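Putative polyprenyl synthetase (Streptomyces coelicolor, PDB 3NF2) probably builds isoprenoid chains as a magnesium-dependent prenyltransferase of the FPP/GGPP synthase family, joining prenyl diphosphate units. Local coordinates at residues S278-A281 and N282-E285; G300-W303 and T304-A308; K238-S242 and D243-R247. One frame throughout, in Å; residues are numbered along the deposited sequence.

Interaction 1 of 3, residues S278-A281 and N282-E285; sequences SDFA and NFSE
Asp279 O accepts the backbone N-H of Asn282 at 2.9 Å, the shorter of two i to i+3 bonds that wind residues 279-283 into a brief 3-10 turn. The second runs from Phe283 N to Phe280 O at 3.2 Å. This tight turn brings the side chains of Phe280 and Phe283 together. With chi1 at -86°, Phe283 lays its ring back against CA and the ring of Phe280, and the two side chains cross at about a right angle. The rings meet obliquely, their planes 44° apart. Phe280 CD1 stands over one face of the Phe283 ring, toward the rim, 3.7 Å from Phe283 CE1. Phe280 CA also lies over a face of that ring, 4.1 Å from its centroid, in a CH-pi contact. Asp279 O approaches Phe283 CD2 to 3.4 Å. Further on, Ser284 is the N-cap of helix 285-297: its side chain caps a backbone N in the first turn, and its own N donates a hydrogen bond to Glu287 OE1, consistent with a capping box. The contact lies at the surface, in the link between helices 262-275 and 285-297. Because the rings add only dispersion and CH-pi contact, the shape of the turn probably depends chiefly on its two backbone bonds.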
ATOM      1  N   SER A 278     -11.415 -34.593   1.423  1.00 63.19           N
ATOM      2  CA  SER A 278     -10.901 -34.922   0.080  1.00 65.94           C
ATOM      3  C   SER A 278     -11.899 -34.688  -1.057  1.00 62.77           C
ATOM      4  O   SER A 278     -11.498 -34.357  -2.169  1.00 62.79           O
ATOM      5  CB  SER A 278     -10.457 -36.392   0.018  1.00 68.17           C
ATOM      6  OG  SER A 278      -9.755 -36.785   1.187  1.00 77.92           O
ATOM      7  N   ASP A 279     -13.187 -34.880  -0.783  1.00 60.65           N
ATOM      8  CA  ASP A 279     -14.220 -34.733  -1.813  1.00 61.76           C
ATOM      9  C   ASP A 279     -15.111 -33.496  -1.631  1.00 61.64           C
ATOM     10  O   ASP A 279     -16.259 -33.493  -2.074  1.00 64.82           O
ATOM     11  CB  ASP A 279     -15.060 -36.021  -1.957  1.00 55.72           C
ATOM     12  CG  ASP A 279     -15.834 -36.379  -0.690  1.00 59.68           C
ATOM     13  OD1 ASP A 279     -15.407 -36.021   0.425  1.00 59.72           O
ATOM     14  OD2 ASP A 279     -16.883 -37.043  -0.806  1.00 69.25           O
ATOM     15  N   PHE A 280     -14.563 -32.446  -1.009  1.00 59.73           N
ATOM     16  CA  PHE A 280     -15.258 -31.163  -0.854  1.00 58.21           C
ATOM     17  C   PHE A 280     -15.723 -30.568  -2.181  1.00 60.22           C
ATOM     18  O   PHE A 280     -16.806 -29.987  -2.260  1.00 62.48           O
ATOM     19  CB  PHE A 280     -14.390 -30.146  -0.108  1.00 57.84           C
ATOM     20  CG  PHE A 280     -15.109 -28.862   0.221  1.00 52.92           C
ATOM     21  CD1 PHE A 280     -15.880 -28.758   1.374  1.00 52.69           C
ATOM     22  CD2 PHE A 280     -15.015 -27.754  -0.623  1.00 58.20           C
ATOM     23  CE1 PHE A 280     -16.553 -27.561   1.687  1.00 50.26           C
ATOM     24  CE2 PHE A 280     -15.682 -26.564  -0.324  1.00 50.15           C
ATOM     25  CZ  PHE A 280     -16.452 -26.471   0.831  1.00 48.58           C
ATOM     26  N   ALA A 281     -14.905 -30.731  -3.217  1.00 58.17           N
ATOM     27  CA  ALA A 281     -15.232 -30.262  -4.560  1.00 58.79           C
ATOM     28  C   ALA A 281     -16.439 -30.988  -5.172  1.00 56.70           C
ATOM     29  O   ALA A 281     -16.990 -30.550  -6.182  1.00 52.08           O
ATOM     30  CB  ALA A 281     -14.005 -30.396  -5.475  1.00 57.41           C
ATOM     31  N   ASN A 282     -16.838 -32.103  -4.567  1.00 55.45           N
ATOM     32  CA  ASN A 282     -17.968 -32.870  -5.072  1.00 57.31           C
ATOM     33  C   ASN A 282     -19.271 -32.611  -4.328  1.00 51.85           C
ATOM     34  O   ASN A 282     -20.323 -33.087  -4.754  1.00 53.87           O
ATOM     35  CB  ASN A 282     -17.644 -34.368  -5.084  1.00 58.28           C
ATOM     36  CG  ASN A 282     -16.757 -34.764  -6.253  1.00 68.28           C
ATOM     37  OD1 ASN A 282     -16.775 -34.133  -7.315  1.00 70.23           O
ATOM     38  ND2 ASN A 282     -15.985 -35.828  -6.066  1.00 72.46           N
ATOM     39  N   PHE A 283     -19.194 -31.853  -3.234  1.00 48.66           N
ATOM     40  CA  PHE A 283     -20.353 -31.522  -2.389  1.00 48.38           C
ATOM     41  C   PHE A 283     -21.534 -31.024  -3.214  1.00 46.02           C
ATOM     42  O   PHE A 283     -21.353 -30.309  -4.195  1.00 46.97           O
ATOM     43  CB  PHE A 283     -19.991 -30.447  -1.365  1.00 45.51           C
ATOM     44  CG  PHE A 283     -19.378 -30.976  -0.089  1.00 49.74           C
ATOM     45  CD1 PHE A 283     -19.481 -30.240   1.089  1.00 32.38           C
ATOM     46  CD2 PHE A 283     -18.688 -32.191  -0.057  1.00 39.60           C
ATOM     47  CE1 PHE A 283     -18.911 -30.706   2.281  1.00 41.45           C
ATOM     48  CE2 PHE A 283     -18.122 -32.661   1.129  1.00 45.08           C
ATOM     49  CZ  PHE A 283     -18.232 -31.918   2.298  1.00 39.80           C
ATOM     50  N   SER A 284     -22.738 -31.416  -2.807  1.00 47.48           N
ATOM     51  CA  SER A 284     -23.958 -31.044  -3.524  1.00 45.87           C
ATOM     52  C   SER A 284     -24.640 -29.865  -2.844  1.00 42.23           C
ATOM     53  O   SER A 284     -24.324 -29.532  -1.704  1.00 45.38           O
ATOM     54  CB  SER A 284     -24.919 -32.234  -3.581  1.00 44.92           C
ATOM     55  OG  SER A 284     -25.267 -32.661  -2.274  1.00 50.47           O
ATOM     56  N   GLU A 285     -25.592 -29.257  -3.553  1.00 48.79           N
ATOM     57  CA  GLU A 285     -26.493 -28.238  -2.997  1.00 44.33           C
ATOM     58  C   GLU A 285     -27.120 -28.698  -1.675  1.00 42.23           C
ATOM     59  O   GLU A 285     -27.119 -27.963  -0.679  1.00 41.24           O
ATOM     60  CB  GLU A 285     -27.574 -27.905  -4.038  1.00 43.70           C
ATOM     61  CG  GLU A 285     -28.531 -26.762  -3.665  1.00 49.49           C
ATOM     62  CD  GLU A 285     -29.744 -27.229  -2.879  1.00 56.50           C
ATOM     63  OE1 GLU A 285     -30.104 -26.566  -1.880  1.00 55.41           O
ATOM     64  OE2 GLU A 285     -30.324 -28.271  -3.250  1.00 66.88           O
TER

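Interaction 2 of 3, residues G300-W303 and T304-A308; sequences GREW and TADEA. With SO4 (sulfate ion), chain F.
Trp303 and Glu307, one helical turn apart, lie side by side and point the same way, with the six-membered ring of the indole resting against the glutamate's methylene. Glu307 CG stands over one face of that ring, 3.6 Å from the centroid and displaced toward the rim, in a CH-pi contact whose nearest ring atom is Trp303 CH2, 3.3 Å from Glu307 CG. The bend at chi2 (-81°) folds the Glu307 chain alongside the indole; the carboxylate plane lies 17° from that of the ring. Trp303 also packs on Leu251, Ala255 and Val173, so an alanine in its place would probably open a gap toward helix 251-259 and leave the aliphatic part of Glu307 without its ring. Residues 300-308 form the opening turns of helix 300-319 in the largely helical prenyl synthase fold. Here Gly300 O is held twice by one residue: Thr304 OG1 donates to it at 2.8 Å and Thr304 N at 3.2 Å, from opposite faces of the carbonyl plane. On another side of the helix the carboxylates of Glu302 and Asp306 are turned 66° against each other, yet Glu302 OE2 comes to 2.9 Å from Asp306 OD1. Such proximity of like charges could raise the proton affinity of one of them, although Arg309 makes a salt bridge to Asp306. Arg301 is extended from CG to NE and meets a sulfate, likely carried over from crystallisation, with the end of its guanidinium: NH1 donates to sulfate O3 at 2.9 Å and NH2 to O1 at 2.7 Å, both bonds nearly straight. Arg301 NH1 also makes a salt bridge to Glu296, and Trp230 adds a cation-pi contact.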
ATOM      1  N   GLY A 300     -28.358 -19.514  14.606  1.00 52.18           N
ATOM      2  CA  GLY A 300     -27.376 -18.672  13.918  1.00 50.10           C
ATOM      3  C   GLY A 300     -27.987 -17.573  13.060  1.00 50.84           C
ATOM      4  O   GLY A 300     -27.560 -16.421  13.119  1.00 51.59           O
ATOM      5  N   ARG A 301     -28.988 -17.936  12.263  1.00 48.74           N
ATOM      6  CA  ARG A 301     -29.677 -16.992  11.387  1.00 50.22           C
ATOM      7  C   ARG A 301     -30.387 -15.897  12.174  1.00 52.27           C
ATOM      8  O   ARG A 301     -30.188 -14.704  11.917  1.00 52.56           O
ATOM      9  CB  ARG A 301     -30.701 -17.730  10.539  1.00 47.69           C
ATOM     10  CG  ARG A 301     -31.416 -16.862   9.544  1.00 45.23           C
ATOM     11  CD  ARG A 301     -32.349 -17.701   8.728  1.00 38.46           C
ATOM     12  NE  ARG A 301     -32.734 -17.043   7.491  1.00 44.54           N
ATOM     13  CZ  ARG A 301     -33.457 -17.626   6.544  1.00 41.95           C
ATOM     14  NH1 ARG A 301     -33.858 -18.877   6.705  1.00 39.69           N
ATOM     15  NH2 ARG A 301     -33.756 -16.969   5.432  1.00 40.89           N
ATOM     16  N   GLU A 302     -31.201 -16.327  13.136  1.00 48.53           N
ATOM     17  CA  GLU A 302     -31.945 -15.430  14.003  1.00 45.39           C
ATOM     18  C   GLU A 302     -31.035 -14.451  14.723  1.00 47.69           C
ATOM     19  O   GLU A 302     -31.296 -13.244  14.709  1.00 46.22           O
ATOM     20  CB  GLU A 302     -32.770 -16.230  15.023  1.00 50.59           C
ATOM     21  CG  GLU A 302     -33.633 -15.372  15.952  1.00 58.26           C
ATOM     22  CD  GLU A 302     -34.687 -14.542  15.208  1.00 66.83           C
ATOM     23  OE1 GLU A 302     -35.256 -15.031  14.208  1.00 61.17           O
ATOM     24  OE2 GLU A 302     -34.950 -13.396  15.632  1.00 69.26           O
ATOM     25  N   TRP A 303     -29.962 -14.969  15.331  1.00 40.39           N
ATOM     26  CA  TRP A 303     -29.012 -14.123  16.042  1.00 42.63           C
ATOM     27  C   TRP A 303     -28.429 -13.035  15.140  1.00 43.00           C
ATOM     28  O   TRP A 303     -28.232 -11.900  15.586  1.00 46.11           O
ATOM     29  CB  TRP A 303     -27.879 -14.936  16.671  1.00 37.69           C
ATOM     30  CG  TRP A 303     -27.076 -14.109  17.625  1.00 36.33           C
ATOM     31  CD1 TRP A 303     -27.327 -13.917  18.948  1.00 39.71           C
ATOM     32  CD2 TRP A 303     -25.911 -13.325  17.318  1.00 41.53           C
ATOM     33  NE1 TRP A 303     -26.375 -13.077  19.502  1.00 41.22           N
ATOM     34  CE2 TRP A 303     -25.503 -12.694  18.516  1.00 42.72           C
ATOM     35  CE3 TRP A 303     -25.175 -13.096  16.143  1.00 40.27           C
ATOM     36  CZ2 TRP A 303     -24.385 -11.861  18.579  1.00 40.82           C
ATOM     37  CZ3 TRP A 303     -24.072 -12.259  16.202  1.00 41.02           C
ATOM     38  CH2 TRP A 303     -23.685 -11.656  17.419  1.00 42.34           C
ATOM     39  N   THR A 304     -28.170 -13.382  13.883  1.00 40.75           N
ATOM     40  CA  THR A 304     -27.552 -12.449  12.942  1.00 43.64           C
ATOM     41  C   THR A 304     -28.556 -11.389  12.436  1.00 47.45           C
ATOM     42  O   THR A 304     -28.180 -10.230  12.209  1.00 50.58           O
ATOM     43  CB  THR A 304     -26.863 -13.188  11.777  1.00 42.52           C
ATOM     44  OG1 THR A 304     -26.008 -14.209  12.305  1.00 40.08           O
ATOM     45  CG2 THR A 304     -26.032 -12.220  10.919  1.00 40.59           C
ATOM     46  N   ALA A 305     -29.821 -11.776  12.280  1.00 45.78           N
ATOM     47  CA  ALA A 305     -30.886 -10.807  11.952  1.00 50.47           C
ATOM     48  C   ALA A 305     -31.105  -9.823  13.096  1.00 48.74           C
ATOM     49  O   ALA A 305     -31.266  -8.628  12.860  1.00 54.92           O
ATOM     50  CB  ALA A 305     -32.193 -11.509  11.581  1.00 46.79           C
ATOM     51  N   ASP A 306     -31.075 -10.326  14.330  1.00 53.03           N
ATOM     52  CA  ASP A 306     -31.158  -9.474  15.521  1.00 55.51           C
ATOM     53  C   ASP A 306     -29.957  -8.548  15.670  1.00 55.43           C
ATOM     54  O   ASP A 306     -30.097  -7.425  16.161  1.00 53.89           O
ATOM     55  CB  ASP A 306     -31.304 -10.308  16.792  1.00 57.12           C
ATOM     56  CG  ASP A 306     -32.587 -11.120  16.818  1.00 69.50           C
ATOM     57  OD1 ASP A 306     -33.475 -10.876  15.971  1.00 65.10           O
ATOM     58  OD2 ASP A 306     -32.702 -12.006  17.696  1.00 77.78           O
ATOM     59  N   GLU A 307     -28.779  -9.024  15.267  1.00 56.01           N
ATOM     60  CA  GLU A 307     -27.591  -8.174  15.265  1.00 53.81           C
ATOM     61  C   GLU A 307     -27.697  -7.058  14.245  1.00 48.32           C
ATOM     62  O   GLU A 307     -27.359  -5.925  14.555  1.00 42.26           O
ATOM     63  CB  GLU A 307     -26.311  -8.969  15.045  1.00 52.80           C
ATOM     64  CG  GLU A 307     -25.525  -9.096  16.321  1.00 62.27           C
ATOM     65  CD  GLU A 307     -24.691  -7.876  16.663  1.00 61.22           C
ATOM     66  OE1 GLU A 307     -24.075  -7.298  15.749  1.00 58.06           O
ATOM     67  OE2 GLU A 307     -24.636  -7.510  17.857  1.00 71.15           O
ATOM     68  N   ALA A 308     -28.178  -7.398  13.046  1.00 45.77           N
ATOM     69  CA  ALA A 308     -28.429  -6.425  11.987  1.00 48.32           C
ATOM     70  C   ALA A 308     -29.348  -5.321  12.488  1.00 51.66           C
ATOM     71  O   ALA A 308     -29.012  -4.145  12.390  1.00 47.61           O
ATOM     72  CB  ALA A 308     -29.027  -7.109  10.756  1.00 44.40           C
TER
HETATM   73  S   SO4 F   5     -35.855 -19.269   3.412  1.00102.27           S
HETATM   74  O1  SO4 F   5     -35.353 -17.900   3.485  1.00 97.14           O
HETATM   75  O2  SO4 F   5     -35.343 -19.918   2.207  1.00103.41           O
HETATM   76  O3  SO4 F   5     -35.408 -20.015   4.585  1.00100.66           O
HETATM   77  O4  SO4 F   5     -37.316 -19.241   3.377  1.00103.74           O

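Interaction 3 of 3, residues K238-S242 and D243-R247; sequences KQTWS and DLRQR. With SO4 (sulfate ion), chain G.
Arg245 reaches back to Thr240 and grips it side-on with two nitrogens. NE donates to Thr240 O at 2.8 Å in an almost straight bond (173°) lying in the guanidinium plane, while NH2 reaches Thr240 OG1 at 3.3 Å. The arginine chain, extended from CG to NE, passes beside the turn to get there, and the paired bonds fix the rotation of the guanidinium. Close by, Trp241 O accepts Arg245 N at 3.1 Å and, more weakly, Leu244 N. Ser242 is buried here, its OG making a weak hydrogen bond to Gly228 O. This firm part joins a type II beta turn, Gln239 to Ser242, to the short helix that follows, and that helix ends in a Schellman motif at Arg247.

The exposed Gln239 side is looser. The Gln239 side chain crosses that of Arg245 at about a right angle, and OE1 stands over one face of the guanidinium, 3.7 Å from Arg245 NH1. The amide's other arm turns to a second sulfate: Gln239 NE2 donates to sulfate O2 at 2.9 Å, and Gln239 N to O4 at 2.9 Å. Backbone and side-chain N-H of the one residue both bind the anion. The turn follows closely on helix 203-230, whose C-terminal end carries a paired-aspartate sequence resembling the second aspartate-rich motif of prenyl synthases. Around it, Trp241 packs on Phe288 and Ala289 of helix 285-297, while Leu244 and Trp241 rest on Ile229 at the end of helix 203-230.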
ATOM      1  N   LYS A 238     -25.018 -14.865  -7.209  1.00 82.03           N
ATOM      2  CA  LYS A 238     -24.176 -15.953  -6.733  1.00 77.56           C
ATOM      3  C   LYS A 238     -24.939 -17.275  -6.701  1.00 75.82           C
ATOM      4  O   LYS A 238     -26.175 -17.286  -6.753  1.00 77.41           O
ATOM      5  CB  LYS A 238     -23.619 -15.636  -5.342  1.00 78.04           C
ATOM      6  CG  LYS A 238     -22.874 -14.312  -5.233  1.00 79.62           C
ATOM      7  CD  LYS A 238     -22.312 -14.111  -3.830  1.00 88.64           C
ATOM      8  CE  LYS A 238     -22.147 -12.629  -3.484  1.00 94.95           C
ATOM      9  NZ  LYS A 238     -21.082 -11.939  -4.275  1.00 94.38           N
ATOM     10  N   GLN A 239     -24.193 -18.382  -6.611  1.00 69.04           N
ATOM     11  CA  GLN A 239     -24.757 -19.731  -6.436  1.00 64.56           C
ATOM     12  C   GLN A 239     -25.523 -19.858  -5.112  1.00 61.23           C
ATOM     13  O   GLN A 239     -25.388 -19.004  -4.228  1.00 60.24           O
ATOM     14  CB  GLN A 239     -23.646 -20.788  -6.453  1.00 63.71           C
ATOM     15  CG  GLN A 239     -22.686 -20.743  -7.632  1.00 59.88           C
ATOM     16  CD  GLN A 239     -21.563 -21.769  -7.484  1.00 75.08           C
ATOM     17  OE1 GLN A 239     -21.800 -22.978  -7.544  1.00 77.24           O
ATOM     18  NE2 GLN A 239     -20.338 -21.287  -7.280  1.00 70.07           N
ATOM     19  N   THR A 240     -26.325 -20.919  -4.979  1.00 57.12           N
ATOM     20  CA  THR A 240     -26.984 -21.226  -3.703  1.00 56.00           C
ATOM     21  C   THR A 240     -25.927 -21.503  -2.624  1.00 56.89           C
ATOM     22  O   THR A 240     -24.902 -22.135  -2.902  1.00 57.86           O
ATOM     23  CB  THR A 240     -27.957 -22.445  -3.794  1.00 56.67           C
ATOM     24  OG1 THR A 240     -27.255 -23.602  -4.263  1.00 64.51           O
ATOM     25  CG2 THR A 240     -29.137 -22.163  -4.712  1.00 52.30           C
ATOM     26  N   TRP A 241     -26.185 -21.009  -1.412  1.00 51.08           N
ATOM     27  CA  TRP A 241     -25.311 -21.187  -0.241  1.00 56.98           C
ATOM     28  C   TRP A 241     -23.844 -20.824  -0.536  1.00 54.57           C
ATOM     29  O   TRP A 241     -22.928 -21.523  -0.090  1.00 55.78           O
ATOM     30  CB  TRP A 241     -25.421 -22.619   0.341  1.00 56.05           C
ATOM     31  CG  TRP A 241     -26.722 -23.314   0.043  1.00 53.32           C
ATOM     32  CD1 TRP A 241     -26.949 -24.228  -0.946  1.00 56.75           C
ATOM     33  CD2 TRP A 241     -27.977 -23.137   0.718  1.00 42.31           C
ATOM     34  NE1 TRP A 241     -28.262 -24.623  -0.936  1.00 57.42           N
ATOM     35  CE2 TRP A 241     -28.919 -23.969   0.074  1.00 45.60           C
ATOM     36  CE3 TRP A 241     -28.398 -22.350   1.797  1.00 37.88           C
ATOM     37  CZ2 TRP A 241     -30.260 -24.048   0.479  1.00 51.62           C
ATOM     38  CZ3 TRP A 241     -29.739 -22.420   2.197  1.00 45.00           C
ATOM     39  CH2 TRP A 241     -30.647 -23.272   1.543  1.00 48.74           C
ATOM     40  N   SER A 242     -23.642 -19.732  -1.279  1.00 53.49           N
ATOM     41  CA  SER A 242     -22.326 -19.377  -1.842  1.00 52.94           C
ATOM     42  C   SER A 242     -21.222 -19.257  -0.789  1.00 48.93           C
ATOM     43  O   SER A 242     -20.135 -19.799  -0.979  1.00 52.37           O
ATOM     44  CB  SER A 242     -22.399 -18.097  -2.695  1.00 57.01           C
ATOM     45  OG  SER A 242     -22.294 -16.923  -1.895  1.00 65.46           O
ATOM     46  N   ASP A 243     -21.514 -18.578   0.320  1.00 40.36           N
ATOM     47  CA  ASP A 243     -20.560 -18.475   1.420  1.00 45.36           C
ATOM     48  C   ASP A 243     -20.206 -19.822   2.059  1.00 49.73           C
ATOM     49  O   ASP A 243     -19.113 -19.978   2.610  1.00 52.19           O
ATOM     50  CB  ASP A 243     -21.066 -17.535   2.509  1.00 42.76           C
ATOM     51  CG  ASP A 243     -20.902 -16.072   2.155  1.00 51.87           C
ATOM     52  OD1 ASP A 243     -20.490 -15.755   1.020  1.00 60.84           O
ATOM     53  OD2 ASP A 243     -21.192 -15.229   3.028  1.00 50.27           O
ATOM     54  N   LEU A 244     -21.128 -20.782   2.011  1.00 50.69           N
ATOM     55  CA  LEU A 244     -20.841 -22.108   2.571  1.00 48.17           C
ATOM     56  C   LEU A 244     -19.966 -22.942   1.640  1.00 44.83           C
ATOM     57  O   LEU A 244     -19.198 -23.778   2.105  1.00 53.40           O
ATOM     58  CB  LEU A 244     -22.123 -22.863   2.939  1.00 40.88           C
ATOM     59  CG  LEU A 244     -23.072 -22.217   3.952  1.00 43.61           C
ATOM     60  CD1 LEU A 244     -24.222 -23.163   4.289  1.00 42.85           C
ATOM     61  CD2 LEU A 244     -22.368 -21.767   5.226  1.00 43.50           C
ATOM     62  N   ARG A 245     -20.080 -22.701   0.337  1.00 45.12           N
ATOM     63  CA  ARG A 245     -19.195 -23.311  -0.664  1.00 49.12           C
ATOM     64  C   ARG A 245     -17.748 -22.808  -0.542  1.00 50.50           C
ATOM     65  O   ARG A 245     -16.815 -23.475  -0.984  1.00 51.58           O
ATOM     66  CB  ARG A 245     -19.716 -23.060  -2.087  1.00 48.30           C
ATOM     67  CG  ARG A 245     -21.018 -23.775  -2.425  1.00 46.58           C
ATOM     68  CD  ARG A 245     -21.562 -23.385  -3.794  1.00 47.37           C
ATOM     69  NE  ARG A 245     -22.933 -23.867  -3.996  1.00 57.89           N
ATOM     70  CZ  ARG A 245     -23.260 -24.985  -4.644  1.00 61.26           C
ATOM     71  NH1 ARG A 245     -22.315 -25.755  -5.168  1.00 64.12           N
ATOM     72  NH2 ARG A 245     -24.537 -25.338  -4.776  1.00 55.46           N
ATOM     73  N   GLN A 246     -17.576 -21.637   0.063  1.00 46.43           N
ATOM     74  CA  GLN A 246     -16.267 -21.023   0.233  1.00 51.76           C
ATOM     75  C   GLN A 246     -15.755 -21.164   1.671  1.00 53.93           C
ATOM     76  O   GLN A 246     -14.711 -20.602   2.022  1.00 51.80           O
ATOM     77  CB  GLN A 246     -16.321 -19.542  -0.176  1.00 53.20           C
ATOM     78  CG  GLN A 246     -16.396 -19.293  -1.687  1.00 59.47           C
ATOM     79  CD  GLN A 246     -16.628 -17.818  -2.042  1.00 71.57           C
ATOM     80  OE1 GLN A 246     -16.776 -16.967  -1.160  1.00 72.84           O
ATOM     81  NE2 GLN A 246     -16.661 -17.515  -3.343  1.00 61.59           N
ATOM     82  N   ARG A 247     -16.530 -21.846   2.491  1.00 52.32           N
ATOM     83  CA  ARG A 247     -16.256 -22.097   3.896  1.00 53.77           C
ATOM     84  C   ARG A 247     -16.010 -20.887   4.749  1.00 55.91           C
ATOM     85  O   ARG A 247     -15.175 -20.929   5.618  1.00 53.18           O
ATOM     86  CB  ARG A 247     -15.114 -23.072   4.099  1.00 54.69           C
ATOM     87  CG  ARG A 247     -15.332 -24.408   3.518  1.00 54.77           C
ATOM     88  CD  ARG A 247     -14.181 -25.293   3.794  1.00 66.54           C
ATOM     89  NE  ARG A 247     -13.794 -26.071   2.631  1.00 73.38           N
ATOM     90  CZ  ARG A 247     -12.690 -25.869   1.930  1.00 78.60           C
ATOM     91  NH1 ARG A 247     -11.855 -24.913   2.264  1.00 83.50           N
ATOM     92  NH2 ARG A 247     -12.418 -26.617   0.893  1.00 73.26           N
TER
HETATM   93  S   SO4 G   6     -20.540 -17.632  -7.141  1.00 83.61           S
HETATM   94  O1  SO4 G   6     -19.875 -16.349  -6.905  1.00 82.88           O
HETATM   95  O2  SO4 G   6     -19.713 -18.508  -7.981  1.00 75.02           O
HETATM   96  O3  SO4 G   6     -20.822 -18.247  -5.837  1.00 70.50           O
HETATM   97  O4  SO4 G   6     -21.779 -17.429  -7.888  1.00 85.54           O

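Overall arrangement
Interactions 1 and 3 meet directly, their centres 12 Å apart. Glu285 OE1 lies 2.8 Å from Trp241 NE1, a probable hydrogen bond tying the start of helix 285-297 to the turn of interaction 3, and Arg247 makes a cation-pi contact with the Phe280 ring. Interaction 2 stands apart, its centre about 28 Å from that of interaction 1 and 18 Å from that of interaction 3, with nearest atoms about 7 Å away from the latter. Helix 203-230 links these two, being touched by Thr304 and by Leu244. Its paired aspartates correspond to a motif that in relatives binds diphosphate through magnesium, so residues 238-247 probably lie close beyond the active site.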